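Zinc-binding protein TroA (Treponema pallidum, PDB 1K0F) binds zinc with high affinity in the periplasm and delivers it to the membrane permease of the TroABC transporter for import into the cytoplasm. Local coordinates at residues S71-R74 with G75-V79; L157-E160 with R161-L164; Q134-Q137 with A138-Q142. All coordinates share one frame; numbering follows the deposited sequence.

Contact 1: residues S71-R74 with G75-V79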
ATOM      1  N   SER A  71     -14.768   0.093 -15.194  1.00 64.24           N
ATOM      2  CA  SER A  71     -15.011  -0.392 -16.550  1.00 63.16           C
ATOM      3  C   SER A  71     -16.127   0.431 -17.188  1.00 62.59           C
ATOM      4  O   SER A  71     -16.151   0.644 -18.401  1.00 62.19           O
ATOM      5  CB  SER A  71     -15.378  -1.890 -16.528  1.00 62.77           C
ATOM      6  OG  SER A  71     -16.774  -2.103 -16.366  1.00 61.84           O
ATOM      7  N   LYS A  72     -17.039   0.917 -16.356  1.00 62.13           N
ATOM      8  CA  LYS A  72     -18.153   1.721 -16.832  1.00 62.90           C
ATOM      9  C   LYS A  72     -17.724   3.148 -17.192  1.00 62.08           C
ATOM     10  O   LYS A  72     -17.966   3.615 -18.306  1.00 62.16           O
ATOM     11  CB  LYS A  72     -19.250   1.762 -15.764  1.00 65.19           C
ATOM     12  CG  LYS A  72     -20.016   0.450 -15.620  1.00 68.96           C
ATOM     13  CD  LYS A  72     -20.768   0.369 -14.291  1.00 71.36           C
ATOM     14  CE  LYS A  72     -21.954  -0.594 -14.365  1.00 73.08           C
ATOM     15  NZ  LYS A  72     -21.622  -1.886 -15.044  1.00 75.10           N
ATOM     16  N   LEU A  73     -17.087   3.830 -16.245  1.00 61.06           N
ATOM     17  CA  LEU A  73     -16.635   5.204 -16.455  1.00 59.78           C
ATOM     18  C   LEU A  73     -15.462   5.288 -17.426  1.00 58.34           C
ATOM     19  O   LEU A  73     -15.102   6.373 -17.888  1.00 58.51           O
ATOM     20  CB  LEU A  73     -16.248   5.838 -15.116  1.00 61.61           C
ATOM     21  CG  LEU A  73     -17.210   6.903 -14.572  1.00 63.32           C
ATOM     22  CD1 LEU A  73     -18.340   6.237 -13.801  1.00 63.72           C
ATOM     23  CD2 LEU A  73     -16.457   7.874 -13.675  1.00 63.73           C
ATOM     24  N   ARG A  74     -14.863   4.139 -17.727  1.00 56.03           N
ATOM     25  CA  ARG A  74     -13.746   4.093 -18.661  1.00 53.81           C
ATOM     26  C   ARG A  74     -14.306   4.417 -20.039  1.00 53.45           C
ATOM     27  O   ARG A  74     -15.516   4.316 -20.262  1.00 53.06           O
ATOM     28  CB  ARG A  74     -13.107   2.701 -18.668  1.00 51.59           C
ATOM     29  CG  ARG A  74     -12.645   2.218 -17.296  1.00 50.66           C
ATOM     30  CD  ARG A  74     -11.811   0.952 -17.379  1.00 48.67           C
ATOM     31  NE  ARG A  74     -10.680   1.132 -18.280  1.00 48.02           N
ATOM     32  CZ  ARG A  74      -9.427   0.820 -17.978  1.00 47.50           C
ATOM     33  NH1 ARG A  74      -9.137   0.307 -16.788  1.00 46.09           N
ATOM     34  NH2 ARG A  74      -8.463   1.028 -18.867  1.00 46.53           N
ATOM     35  N   GLY A  75     -13.437   4.821 -20.959  1.00 53.42           N
ATOM     36  CA  GLY A  75     -13.881   5.136 -22.309  1.00 53.01           C
ATOM     37  C   GLY A  75     -14.489   6.515 -22.453  1.00 52.25           C
ATOM     38  O   GLY A  75     -14.435   7.124 -23.522  1.00 52.36           O
ATOM     39  N   SER A  76     -15.082   7.002 -21.370  1.00 51.59           N
ATOM     40  CA  SER A  76     -15.697   8.320 -21.363  1.00 50.29           C
ATOM     41  C   SER A  76     -14.657   9.310 -20.869  1.00 49.43           C
ATOM     42  O   SER A  76     -14.733  10.505 -21.151  1.00 49.97           O
ATOM     43  CB  SER A  76     -16.907   8.323 -20.425  1.00 50.45           C
ATOM     44  OG  SER A  76     -17.594   7.082 -20.477  1.00 51.69           O
ATOM     45  N   ARG A  77     -13.680   8.794 -20.133  1.00 48.02           N
ATOM     46  CA  ARG A  77     -12.619   9.625 -19.584  1.00 46.91           C
ATOM     47  C   ARG A  77     -11.350   8.819 -19.456  1.00 44.71           C
ATOM     48  O   ARG A  77     -11.306   7.647 -19.816  1.00 45.17           O
ATOM     49  CB  ARG A  77     -13.007  10.131 -18.198  1.00 49.55           C
ATOM     50  CG  ARG A  77     -13.056   9.030 -17.146  1.00 51.58           C
ATOM     51  CD  ARG A  77     -14.115   9.317 -16.091  1.00 52.41           C
ATOM     52  NE  ARG A  77     -15.344   9.843 -16.679  1.00 54.57           N
ATOM     53  CZ  ARG A  77     -15.943  10.958 -16.277  1.00 56.59           C
ATOM     54  NH1 ARG A  77     -15.428  11.667 -15.282  1.00 57.88           N
ATOM     55  NH2 ARG A  77     -17.056  11.367 -16.870  1.00 58.88           N
ATOM     56  N   LEU A  78     -10.317   9.452 -18.927  1.00 42.07           N
ATOM     57  CA  LEU A  78      -9.053   8.774 -18.740  1.00 41.51           C
ATOM     58  C   LEU A  78      -9.152   7.897 -17.492  1.00 41.40           C
ATOM     59  O   LEU A  78      -9.407   8.398 -16.402  1.00 42.04           O
ATOM     60  CB  LEU A  78      -7.931   9.798 -18.572  1.00 41.73           C
ATOM     61  CG  LEU A  78      -7.283  10.324 -19.853  1.00 42.13           C
ATOM     62  CD1 LEU A  78      -6.219  11.367 -19.512  1.00 42.86           C
ATOM     63  CD2 LEU A  78      -6.665   9.167 -20.620  1.00 41.70           C
ATOM     64  N   VAL A  79      -8.974   6.588 -17.665  1.00 40.17           N
ATOM     65  CA  VAL A  79      -9.025   5.643 -16.551  1.00 36.44           C
ATOM     66  C   VAL A  79      -7.798   4.764 -16.644  1.00 34.88           C
ATOM     67  O   VAL A  79      -7.617   4.029 -17.610  1.00 34.40           O
ATOM     68  CB  VAL A  79     -10.273   4.759 -16.608  1.00 35.73           C
ATOM     69  CG1 VAL A  79     -10.169   3.660 -15.564  1.00 35.01           C
ATOM     70  CG2 VAL A  79     -11.511   5.603 -16.366  1.00 35.20           C
TER
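The R74 side chain crosses that of V79 at about a right angle. Its CB lies 4.0 Å from V79 CG2. CG goes deeper, 3.3 Å from V79 CG1 and close to V79 CB as well. CD and NE continue over the same methyl, with NE 3.7 Å from V79 CG1. The chain bends at chi3 (55°), which swings the guanidinium over the valine backbone. V79 O then lies 3.3 Å above one face of that group, offset toward its rim. The angle is poor for a hydrogen bond, so the meeting is one of packing.

A second arginine packs beside the last helical residue. R77 CG sits between its own backbone N and carbonyl carbon (chi1 69°), and its aliphatic part passes L73 O. R77 CD is 3.7 Å from L73 CD2, and the same methyl lies over a face of the R77 guanidinium. R77 NH2 has a weak hydrogen bond to G50 O. S76 OG gives a weak hydrogen bond to R74 O at 3.5 Å. G75 turns the chain with a positive phi (81°), a conformation that suits glycine.

L73 and R77 both touch I55, and V79 touches Y57. This is the tight return from helix 67-73 into edge strand 78-81, which closes the beta-alpha-beta unit begun by strand 54-57.

Contact 2: residues L157-E160 with R161-L164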
ATOM      1  N   LEU A 157      18.438  -5.147  10.514  1.00 46.75           N
ATOM      2  CA  LEU A 157      17.800  -6.211  11.277  1.00 45.18           C
ATOM      3  C   LEU A 157      18.311  -7.589  10.920  1.00 44.82           C
ATOM      4  O   LEU A 157      18.084  -8.069   9.817  1.00 45.13           O
ATOM      5  CB  LEU A 157      16.290  -6.188  11.067  1.00 43.99           C
ATOM      6  CG  LEU A 157      15.511  -6.533  12.329  1.00 42.87           C
ATOM      7  CD1 LEU A 157      15.551  -5.340  13.263  1.00 40.46           C
ATOM      8  CD2 LEU A 157      14.081  -6.912  11.977  1.00 43.20           C
ATOM      9  N   PRO A 158      19.010  -8.247  11.856  1.00 44.79           N
ATOM     10  CA  PRO A 158      19.534  -9.589  11.592  1.00 45.02           C
ATOM     11  C   PRO A 158      18.474 -10.425  10.875  1.00 45.44           C
ATOM     12  O   PRO A 158      17.289 -10.317  11.187  1.00 46.02           O
ATOM     13  CB  PRO A 158      19.863 -10.117  12.982  1.00 45.39           C
ATOM     14  CG  PRO A 158      20.210  -8.885  13.761  1.00 44.44           C
ATOM     15  CD  PRO A 158      19.361  -7.769  13.207  1.00 44.99           C
ATOM     16  N   ALA A 159      18.903 -11.243   9.917  1.00 45.59           N
ATOM     17  CA  ALA A 159      17.991 -12.066   9.121  1.00 46.15           C
ATOM     18  C   ALA A 159      16.888 -12.765   9.907  1.00 45.93           C
ATOM     19  O   ALA A 159      15.738 -12.794   9.465  1.00 45.83           O
ATOM     20  CB  ALA A 159      18.783 -13.092   8.317  1.00 47.49           C
ATOM     21  N   GLU A 160      17.234 -13.325  11.063  1.00 45.45           N
ATOM     22  CA  GLU A 160      16.262 -14.032  11.897  1.00 45.28           C
ATOM     23  C   GLU A 160      15.152 -13.126  12.419  1.00 44.16           C
ATOM     24  O   GLU A 160      13.988 -13.527  12.473  1.00 43.86           O
ATOM     25  CB  GLU A 160      16.964 -14.696  13.083  1.00 46.16           C
ATOM     26  CG  GLU A 160      18.042 -15.684  12.690  1.00 49.77           C
ATOM     27  CD  GLU A 160      19.327 -15.001  12.267  1.00 52.79           C
ATOM     28  OE1 GLU A 160      19.503 -13.818  12.626  1.00 55.22           O
ATOM     29  OE2 GLU A 160      20.154 -15.643  11.580  1.00 53.97           O
ATOM     30  N   ARG A 161      15.521 -11.906  12.801  1.00 42.90           N
ATOM     31  CA  ARG A 161      14.573 -10.928  13.330  1.00 41.39           C
ATOM     32  C   ARG A 161      13.660 -10.335  12.248  1.00 40.58           C
ATOM     33  O   ARG A 161      12.659  -9.684  12.556  1.00 40.33           O
ATOM     34  CB  ARG A 161      15.335  -9.795  14.028  1.00 41.86           C
ATOM     35  CG  ARG A 161      16.229 -10.250  15.183  1.00 41.50           C
ATOM     36  CD  ARG A 161      16.225  -9.246  16.344  1.00 42.24           C
ATOM     37  NE  ARG A 161      16.477  -9.881  17.639  1.00 41.11           N
ATOM     38  CZ  ARG A 161      15.612  -9.902  18.648  1.00 39.92           C
ATOM     39  NH1 ARG A 161      14.430  -9.319  18.513  1.00 39.44           N
ATOM     40  NH2 ARG A 161      15.926 -10.508  19.788  1.00 37.95           N
ATOM     41  N   ARG A 162      13.999 -10.575  10.985  1.00 39.24           N
ATOM     42  CA  ARG A 162      13.225 -10.047   9.871  1.00 37.38           C
ATOM     43  C   ARG A 162      11.913 -10.784   9.608  1.00 35.54           C
ATOM     44  O   ARG A 162      11.345 -10.677   8.530  1.00 35.91           O
ATOM     45  CB  ARG A 162      14.076 -10.058   8.606  1.00 37.94           C
ATOM     46  CG  ARG A 162      15.185  -9.017   8.580  1.00 40.46           C
ATOM     47  CD  ARG A 162      15.980  -9.138   7.280  1.00 43.45           C
ATOM     48  NE  ARG A 162      17.368  -8.697   7.401  1.00 45.84           N
ATOM     49  CZ  ARG A 162      18.395  -9.255   6.762  1.00 45.80           C
ATOM     50  NH1 ARG A 162      18.203 -10.288   5.948  1.00 45.99           N
ATOM     51  NH2 ARG A 162      19.619  -8.770   6.933  1.00 46.95           N
ATOM     52  N   VAL A 163      11.432 -11.534  10.587  1.00 34.63           N
ATOM     53  CA  VAL A 163      10.173 -12.256  10.425  1.00 34.99           C
ATOM     54  C   VAL A 163       9.051 -11.315  10.842  1.00 34.70           C
ATOM     55  O   VAL A 163       8.886 -11.037  12.029  1.00 35.38           O
ATOM     56  CB  VAL A 163      10.109 -13.507  11.327  1.00 34.58           C
ATOM     57  CG1 VAL A 163       8.761 -14.180  11.182  1.00 34.92           C
ATOM     58  CG2 VAL A 163      11.228 -14.469  10.972  1.00 36.12           C
ATOM     59  N   LEU A 164       8.290 -10.806   9.880  1.00 34.25           N
ATOM     60  CA  LEU A 164       7.201  -9.893  10.213  1.00 34.81           C
ATOM     61  C   LEU A 164       5.809 -10.492  10.044  1.00 33.24           C
ATOM     62  O   LEU A 164       5.464 -11.033   8.995  1.00 33.89           O
ATOM     63  CB  LEU A 164       7.312  -8.606   9.384  1.00 35.29           C
ATOM     64  CG  LEU A 164       6.061  -7.741   9.187  1.00 36.31           C
ATOM     65  CD1 LEU A 164       5.883  -6.764  10.346  1.00 35.71           C
ATOM     66  CD2 LEU A 164       6.203  -6.985   7.876  1.00 37.32           C
TER
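R162 and L157 meet where the turn folds back on itself. The arginine chain is extended from CG to NE (chi2 179°), and it passes the backbone of 157-159. Its CG lies 3.9 Å from L157 CB. The guanidinium lies across the P158-A159 backbone. A159 CA is 3.5 Å above one face and P158 C is over the same face, both offset toward the rim. A159 CB also approaches R162 NH1. R162 NE gives a weak, bent hydrogen bond to L157 O at 2.6 Å (125°). That carbonyl meets the guanidinium obliquely. The one N-H of NE is shared: a second weak bond goes to A154 O.

L157 and R161 are turned differently. Their side chains cross at about a right angle, with L157 CG 3.7 Å from R161 CB. L157 CD2 reaches past this crossing to R161 O, 3.2 Å away. The polar end of R161 leads away from the turn, and its NH1 is hydrogen-bonded to L275 O.

Backbone bonds hold the turn together. P158 O receives two weak ones, from R161 N and R162 N. R162 N also bonds to A159 O at 3.2 Å. V163 CG2 rests 3.3 Å from E160 O.

The turn leads from helix 129-156 into strand 163-166. L157 packs on V272 of helix 260-273 and on A276. R162 and L164 make backbone hydrogen bonds to E181 and K183, which set the new strand beside the parallel strand 181-184.

Contact 3: residues Q134-Q137 with A138-Q142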
ATOM      1  N   GLN A 134      10.010  17.122 -14.855  1.00 29.48           N
ATOM      2  CA  GLN A 134      11.060  17.395 -13.900  1.00 31.26           C
ATOM      3  C   GLN A 134      10.608  17.039 -12.478  1.00 31.83           C
ATOM      4  O   GLN A 134      11.306  16.320 -11.760  1.00 31.88           O
ATOM      5  CB  GLN A 134      11.474  18.852 -13.997  1.00 30.70           C
ATOM      6  CG  GLN A 134      12.297  19.294 -12.841  1.00 31.07           C
ATOM      7  CD  GLN A 134      11.602  20.374 -12.068  1.00 33.18           C
ATOM      8  OE1 GLN A 134      11.199  20.177 -10.927  1.00 33.94           O
ATOM      9  NE2 GLN A 134      11.442  21.537 -12.696  1.00 35.92           N
ATOM     10  N   ARG A 135       9.438  17.525 -12.075  1.00 32.46           N
ATOM     11  CA  ARG A 135       8.917  17.217 -10.747  1.00 32.32           C
ATOM     12  C   ARG A 135       8.953  15.705 -10.613  1.00 33.45           C
ATOM     13  O   ARG A 135       9.452  15.162  -9.635  1.00 33.64           O
ATOM     14  CB  ARG A 135       7.469  17.678 -10.611  1.00 31.64           C
ATOM     15  CG  ARG A 135       7.267  19.169 -10.478  1.00 33.98           C
ATOM     16  CD  ARG A 135       5.795  19.454 -10.265  1.00 35.69           C
ATOM     17  NE  ARG A 135       5.432  20.860 -10.424  1.00 37.58           N
ATOM     18  CZ  ARG A 135       4.347  21.273 -11.072  1.00 39.27           C
ATOM     19  NH1 ARG A 135       3.528  20.383 -11.615  1.00 38.64           N
ATOM     20  NH2 ARG A 135       4.066  22.567 -11.165  1.00 40.33           N
ATOM     21  N   TYR A 136       8.404  15.039 -11.619  1.00 35.59           N
ATOM     22  CA  TYR A 136       8.360  13.592 -11.643  1.00 37.11           C
ATOM     23  C   TYR A 136       9.715  13.025 -11.264  1.00 38.02           C
ATOM     24  O   TYR A 136       9.834  12.325 -10.260  1.00 39.56           O
ATOM     25  CB  TYR A 136       7.962  13.117 -13.033  1.00 39.15           C
ATOM     26  CG  TYR A 136       8.248  11.665 -13.298  1.00 42.53           C
ATOM     27  CD1 TYR A 136       7.990  10.693 -12.328  1.00 44.49           C
ATOM     28  CD2 TYR A 136       8.763  11.257 -14.528  1.00 44.78           C
ATOM     29  CE1 TYR A 136       8.232   9.345 -12.578  1.00 46.97           C
ATOM     30  CE2 TYR A 136       9.010   9.913 -14.794  1.00 47.20           C
ATOM     31  CZ  TYR A 136       8.742   8.960 -13.818  1.00 48.22           C
ATOM     32  OH  TYR A 136       8.971   7.626 -14.088  1.00 49.05           O
ATOM     33  N   GLN A 137      10.737  13.326 -12.064  1.00 37.68           N
ATOM     34  CA  GLN A 137      12.084  12.832 -11.787  1.00 36.15           C
ATOM     35  C   GLN A 137      12.405  13.038 -10.325  1.00 33.98           C
ATOM     36  O   GLN A 137      12.840  12.117  -9.635  1.00 33.11           O
ATOM     37  CB  GLN A 137      13.112  13.565 -12.630  1.00 37.66           C
ATOM     38  CG  GLN A 137      12.887  13.440 -14.107  1.00 40.55           C
ATOM     39  CD  GLN A 137      13.610  14.513 -14.877  1.00 44.28           C
ATOM     40  OE1 GLN A 137      13.489  14.604 -16.097  1.00 47.55           O
ATOM     41  NE2 GLN A 137      14.377  15.340 -14.166  1.00 46.19           N
ATOM     42  N   ALA A 138      12.190  14.257  -9.855  1.00 33.35           N
ATOM     43  CA  ALA A 138      12.447  14.565  -8.467  1.00 32.81           C
ATOM     44  C   ALA A 138      11.764  13.473  -7.663  1.00 34.08           C
ATOM     45  O   ALA A 138      12.430  12.604  -7.102  1.00 34.83           O
ATOM     46  CB  ALA A 138      11.877  15.922  -8.118  1.00 31.36           C
ATOM     47  N   TYR A 139      10.434  13.497  -7.644  1.00 34.91           N
ATOM     48  CA  TYR A 139       9.654  12.511  -6.899  1.00 36.89           C
ATOM     49  C   TYR A 139      10.193  11.076  -7.005  1.00 36.54           C
ATOM     50  O   TYR A 139      10.057  10.279  -6.073  1.00 35.01           O
ATOM     51  CB  TYR A 139       8.189  12.565  -7.346  1.00 37.05           C
ATOM     52  CG  TYR A 139       7.273  11.650  -6.559  1.00 39.24           C
ATOM     53  CD1 TYR A 139       7.175  11.742  -5.167  1.00 39.67           C
ATOM     54  CD2 TYR A 139       6.482  10.707  -7.210  1.00 39.88           C
ATOM     55  CE1 TYR A 139       6.299  10.915  -4.453  1.00 40.58           C
ATOM     56  CE2 TYR A 139       5.611   9.884  -6.511  1.00 39.75           C
ATOM     57  CZ  TYR A 139       5.522   9.991  -5.140  1.00 40.18           C
ATOM     58  OH  TYR A 139       4.634   9.177  -4.478  1.00 41.55           O
ATOM     59  N   GLN A 140      10.804  10.741  -8.133  1.00 37.77           N
ATOM     60  CA  GLN A 140      11.350   9.400  -8.287  1.00 40.42           C
ATOM     61  C   GLN A 140      12.608   9.301  -7.443  1.00 40.50           C
ATOM     62  O   GLN A 140      12.843   8.295  -6.774  1.00 40.05           O
ATOM     63  CB  GLN A 140      11.676   9.108  -9.756  1.00 42.65           C
ATOM     64  CG  GLN A 140      10.905   7.923 -10.351  1.00 45.40           C
ATOM     65  CD  GLN A 140      10.725   6.775  -9.363  1.00 48.05           C
ATOM     66  OE1 GLN A 140       9.619   6.522  -8.878  1.00 48.99           O
ATOM     67  NE2 GLN A 140      11.815   6.076  -9.059  1.00 49.66           N
ATOM     68  N   GLN A 141      13.412  10.357  -7.478  1.00 40.40           N
ATOM     69  CA  GLN A 141      14.639  10.401  -6.703  1.00 42.21           C
ATOM     70  C   GLN A 141      14.311  10.159  -5.243  1.00 42.60           C
ATOM     71  O   GLN A 141      15.100   9.574  -4.509  1.00 43.91           O
ATOM     72  CB  GLN A 141      15.296  11.762  -6.858  1.00 42.96           C
ATOM     73  CG  GLN A 141      15.380  12.207  -8.291  1.00 44.77           C
ATOM     74  CD  GLN A 141      16.803  12.420  -8.715  1.00 45.85           C
ATOM     75  OE1 GLN A 141      17.734  12.063  -7.994  1.00 48.83           O
ATOM     76  NE2 GLN A 141      16.989  13.009  -9.885  1.00 44.46           N
ATOM     77  N   GLN A 142      13.142  10.634  -4.824  1.00 43.22           N
ATOM     78  CA  GLN A 142      12.691  10.451  -3.451  1.00 43.23           C
ATOM     79  C   GLN A 142      12.417   8.966  -3.276  1.00 42.39           C
ATOM     80  O   GLN A 142      12.769   8.372  -2.255  1.00 42.97           O
ATOM     81  CB  GLN A 142      11.412  11.256  -3.193  1.00 46.07           C
ATOM     82  CG  GLN A 142      11.638  12.744  -2.885  1.00 47.88           C
ATOM     83  CD  GLN A 142      10.336  13.537  -2.778  1.00 49.24           C
ATOM     84  OE1 GLN A 142       9.566  13.366  -1.827  1.00 50.05           O
ATOM     85  NE2 GLN A 142      10.088  14.403  -3.755  1.00 48.60           N
TER
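Y136 and Q140 lie side by side, one helical turn apart and pointing the same way. Y136 CE1 is 3.8 Å from Q140 CG. The phenol ring and the glutamine amide are turned 60° from each other, and the methylene meets the ring obliquely. Y136 CG is anti to the backbone N (chi1 164°), which brings the ring alongside the following turn. Q140 bends at chi2, and its amide end leads away from the preceding turn. The same tyrosine stacks its ring with Y118.

The main-chain donors and acceptors pair in the i to i+4 pattern. A138 N bonds to Q134 O at 2.9 Å, and the bond is almost straight (175°). Y139 N bonds to R135 O at 2.8 Å. Q140 N donates to Y136 O at 2.8 Å in a more bent bond. Q141 N bonds to Q137 O, although that oxygen is less surely placed. Q142 N continues the series with A138 O at 3.1 Å.

The polar ends of R135 and Y139 are satisfied by other parts of the chain. R135 NH1 forms a salt bridge with D23 and a hydrogen bond to I19 O. Y139 OH is hydrogen-bonded to D14, while its ring packs against A15 and N18 of helix 10-20. Y139 CB stays near its own helix, 3.4 Å from Y136 O. The backbone oxygen of Q141 also accepts a hydrogen bond from K145 NZ.

This is regular alpha-helix, with one side packed on helices 10-20 and 107-124. It belongs to the long helix 129-156, consistent with the backbone helix that joins the two lobes in cluster 9 solute-binding proteins.

Overall arrangement
From the N terminus, contact 1 comes first. It closes the short return from helix 67-73 to strand 78-81, at the edge of the four-stranded parallel sheet. The chain then passes through helix 107-124 and enters helix 129-156. Contact 3 is one part of this helix and closes no loop. Contact 2 closes the turn that leaves the helix for strand 163-166, which runs parallel to strand 181-184. The three follow in series, and none nests or crosses. Contacts 1 and 2 lie on opposite sides of the chain's centre, their own centres about 44 Å apart. Helix 129-156 connects contact 3 to the turn at contact 2.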